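Local coordinates for xyloglucan-specific endo-beta-1,4-glucanase BoGH9A (Bacteroides ovatus, PDB 6DHT), which hydrolyses internal beta-1,4-glucosidic linkages in the backbone of plant xyloglucans, releasing xyloglucan oligosaccharides, at residues F424-G429 with R469-Y473. Numbering follows the deposited sequence.
Sequences FHAPYG and RNMDY
In the (alpha/alpha)6-barrel catalytic domain of this family 9 glycoside hydrolase, the irregular segment 424-429, part of the loop between helices 395-416 and 439-458, crosses one side of helix 461-474 at residues 469-473, next to the N-terminal Ig-like domain. The CA atoms come closest at Ala426 and Arg469, 5.0 Å apart. Phe424 sets its CB 4.3 Å from CD2 at the edge of the Tyr473 ring, and its side chain also touches Val34 of the Ig-like domain. His425 has left-handed backbone angles (57/49); its CA-to-CB bond points sideways, but the t rotamer brings CD2 to 3.6 Å from Arg469 NE, over one face of the guanidinium. The extended Arg469 side chain (mtt) ends in salt bridges to Glu30 of the Ig-like domain, which links the two domains, and to Glu420 of its own. Ala426 is extended (-152/154), its CB 3.8 Å from Arg469 CB. Pro427 turns the chain (-62/-36) and puts CD 3.2 Å from Asn470 OD1. That oxygen accepts the one direct inter-segment hydrogen bond, from Tyr428 N at 3.1 Å, while Asn470 ND2 bonds Gln447 of helix 439-458. Tyr428 (chi1 t) drives its ring edge into the face of Tyr473 (also t), a T-shaped stack with centroids 5.1 Å apart, planes at 85° and Tyr428 CE2 3.6 Å from Tyr473 CE1; the Tyr428 OH hydrogen-bonds Asp434 O. At Gly429 (117/7) a CB would clash with Tyr473 CE2 and be jammed against the carbonyl O of Tyr428. One water donates to Gly429 O and accepts from Tyr473 OH, each 2.7 Å from its oxygen.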
ATOM      1  N   PHE A 424     -19.259   1.426  13.361  1.00 19.01           N
ATOM      2  CA  PHE A 424     -19.072   0.769  12.066  1.00 18.11           C
ATOM      3  C   PHE A 424     -18.453  -0.622  12.185  1.00 17.29           C
ATOM      4  O   PHE A 424     -18.101  -1.229  11.180  1.00 20.43           O
ATOM      5  CB  PHE A 424     -18.305   1.683  11.112  1.00 17.29           C
ATOM      6  CG  PHE A 424     -19.140   2.822  10.599  1.00 17.01           C
ATOM      7  CD1 PHE A 424     -20.132   2.588   9.675  1.00 16.02           C
ATOM      8  CD2 PHE A 424     -18.915   4.108  11.027  1.00 18.07           C
ATOM      9  CE1 PHE A 424     -20.938   3.612   9.225  1.00 18.22           C
ATOM     10  CE2 PHE A 424     -19.720   5.144  10.566  1.00 20.32           C
ATOM     11  CZ  PHE A 424     -20.710   4.877   9.655  1.00 16.83           C
ATOM     12  N   HIS A 425     -18.395  -1.135  13.412  1.00 18.65           N
ATOM     13  CA  HIS A 425     -18.002  -2.511  13.687  1.00 17.36           C
ATOM     14  C   HIS A 425     -16.595  -2.844  13.129  1.00 15.35           C
ATOM     15  O   HIS A 425     -16.417  -3.839  12.433  1.00 17.84           O
ATOM     16  CB  HIS A 425     -19.045  -3.501  13.155  1.00 18.09           C
ATOM     17  CG  HIS A 425     -19.138  -4.763  13.952  1.00 21.54           C
ATOM     18  ND1 HIS A 425     -19.786  -4.827  15.169  1.00 23.95           N
ATOM     19  CD2 HIS A 425     -18.652  -6.006  13.722  1.00 23.37           C
ATOM     20  CE1 HIS A 425     -19.700  -6.054  15.650  1.00 27.59           C
ATOM     21  NE2 HIS A 425     -19.021  -6.793  14.790  1.00 27.07           N
ATOM     22  N   ALA A 426     -15.631  -1.986  13.408  1.00 15.85           N
ATOM     23  CA  ALA A 426     -14.236  -2.212  12.970  1.00 15.69           C
ATOM     24  C   ALA A 426     -13.277  -1.538  13.914  1.00 17.76           C
ATOM     25  O   ALA A 426     -13.595  -0.545  14.536  1.00 18.22           O
ATOM     26  CB  ALA A 426     -13.986  -1.689  11.552  1.00 16.51           C
ATOM     27  N   PRO A 427     -12.037  -2.057  13.995  1.00 15.32           N
ATOM     28  CA  PRO A 427     -11.075  -1.367  14.850  1.00 17.68           C
ATOM     29  C   PRO A 427     -10.784   0.058  14.403  1.00 19.53           C
ATOM     30  O   PRO A 427     -10.560   0.949  15.222  1.00 21.54           O
ATOM     31  CB  PRO A 427      -9.812  -2.223  14.718  1.00 18.44           C
ATOM     32  CG  PRO A 427     -10.221  -3.504  14.196  1.00 21.96           C
ATOM     33  CD  PRO A 427     -11.544  -3.360  13.515  1.00 16.61           C
ATOM     34  N   TYR A 428     -10.764   0.260  13.091  1.00 14.97           N
ATOM     35  CA  TYR A 428     -10.513   1.563  12.508  1.00 16.73           C
ATOM     36  C   TYR A 428     -11.808   2.371  12.344  1.00 15.86           C
ATOM     37  O   TYR A 428     -12.820   1.839  11.905  1.00 16.42           O
ATOM     38  CB  TYR A 428      -9.854   1.391  11.132  1.00 16.05           C
ATOM     39  CG  TYR A 428      -9.676   2.720  10.435  1.00 15.71           C
ATOM     40  CD1 TYR A 428      -8.583   3.537  10.700  1.00 16.08           C
ATOM     41  CD2 TYR A 428     -10.631   3.211   9.553  1.00 14.04           C
ATOM     42  CE1 TYR A 428      -8.427   4.761  10.089  1.00 17.30           C
ATOM     43  CE2 TYR A 428     -10.482   4.438   8.942  1.00 15.56           C
ATOM     44  CZ  TYR A 428      -9.390   5.225   9.224  1.00 16.45           C
ATOM     45  OH  TYR A 428      -9.215   6.454   8.612  1.00 16.43           O
ATOM     46  N   GLY A 429     -11.755   3.650  12.705  1.00 17.46           N
ATOM     47  CA  GLY A 429     -12.767   4.608  12.282  1.00 17.63           C
ATOM     48  C   GLY A 429     -13.591   5.231  13.381  1.00 21.78           C
ATOM     49  O   GLY A 429     -14.530   5.939  13.066  1.00 19.09           O
ATOM     50  N   ARG A 469     -12.728  -6.714   9.020  1.00 13.23           N
ATOM     51  CA  ARG A 469     -13.583  -5.571   9.377  1.00 14.25           C
ATOM     52  C   ARG A 469     -13.028  -4.266   8.812  1.00 14.39           C
ATOM     53  O   ARG A 469     -13.775  -3.419   8.307  1.00 14.16           O
ATOM     54  CB  ARG A 469     -13.761  -5.452  10.891  1.00 14.78           C
ATOM     55  CG  ARG A 469     -14.572  -6.569  11.500  1.00 15.99           C
ATOM     56  CD  ARG A 469     -14.586  -6.522  13.026  1.00 15.45           C
ATOM     57  NE  ARG A 469     -15.374  -7.606  13.601  1.00 16.31           N
ATOM     58  CZ  ARG A 469     -15.283  -8.001  14.870  1.00 20.32           C
ATOM     59  NH1 ARG A 469     -14.444  -7.405  15.709  1.00 18.66           N
ATOM     60  NH2 ARG A 469     -16.036  -8.987  15.309  1.00 21.03           N
ATOM     61  N   ASN A 470     -11.715  -4.076   8.900  1.00 12.51           N
ATOM     62  CA  ASN A 470     -11.098  -2.871   8.371  1.00 12.69           C
ATOM     63  C   ASN A 470     -11.199  -2.821   6.853  1.00 12.95           C
ATOM     64  O   ASN A 470     -11.378  -1.739   6.276  1.00 14.14           O
ATOM     65  CB  ASN A 470      -9.622  -2.757   8.792  1.00 15.43           C
ATOM     66  CG  ASN A 470      -9.446  -2.100  10.135  1.00 15.89           C
ATOM     67  OD1 ASN A 470     -10.400  -1.932  10.879  1.00 16.45           O
ATOM     68  ND2 ASN A 470      -8.206  -1.764  10.477  1.00 16.17           N
ATOM     69  N   MET A 471     -11.075  -3.973   6.198  1.00 11.73           N
ATOM     70  CA  MET A 471     -11.330  -4.016   4.758  1.00 12.51           C
ATOM     71  C   MET A 471     -12.786  -3.622   4.415  1.00 12.94           C
ATOM     72  O   MET A 471     -13.010  -2.861   3.469  1.00 12.19           O
ATOM     73  CB  MET A 471     -10.942  -5.378   4.141  1.00 12.57           C
ATOM     74  CG  MET A 471     -11.143  -5.433   2.640  1.00 12.83           C
ATOM     75  SD  MET A 471     -10.148  -4.189   1.723  1.00 16.12           S
ATOM     76  CE  MET A 471      -8.636  -5.079   1.763  1.00 13.33           C
ATOM     77  N   ASP A 472     -13.754  -4.129   5.169  1.00 12.45           N
ATOM     78  CA  ASP A 472     -15.144  -3.759   4.940  1.00 12.46           C
ATOM     79  C   ASP A 472     -15.306  -2.240   5.012  1.00 14.66           C
ATOM     80  O   ASP A 472     -16.097  -1.656   4.250  1.00 14.65           O
ATOM     81  CB  ASP A 472     -16.034  -4.394   5.996  1.00 13.73           C
ATOM     82  CG  ASP A 472     -16.369  -5.855   5.718  1.00 20.11           C
ATOM     83  OD1 ASP A 472     -15.783  -6.525   4.844  1.00 16.74           O
ATOM     84  OD2 ASP A 472     -17.279  -6.372   6.404  1.00 30.46           O
ATOM     85  N   TYR A 473     -14.605  -1.607   5.945  1.00 12.70           N
ATOM     86  CA  TYR A 473     -14.677  -0.157   6.103  1.00 12.09           C
ATOM     87  C   TYR A 473     -14.288   0.552   4.811  1.00 13.85           C
ATOM     88  O   TYR A 473     -15.024   1.436   4.336  1.00 14.69           O
ATOM     89  CB  TYR A 473     -13.800   0.353   7.273  1.00 15.69           C
ATOM     90  CG  TYR A 473     -13.981   1.821   7.566  1.00 14.98           C
ATOM     91  CD1 TYR A 473     -13.357   2.781   6.801  1.00 15.48           C
ATOM     92  CD2 TYR A 473     -14.810   2.238   8.587  1.00 15.78           C
ATOM     93  CE1 TYR A 473     -13.538   4.130   7.031  1.00 17.17           C
ATOM     94  CE2 TYR A 473     -14.989   3.581   8.833  1.00 15.34           C
ATOM     95  CZ  TYR A 473     -14.346   4.515   8.063  1.00 15.51           C
ATOM     96  OH  TYR A 473     -14.554   5.869   8.296  1.00 17.05           O
TER
HETATM   97  O   HOH W   1     -15.769   6.296  10.643  1.00 21.39           O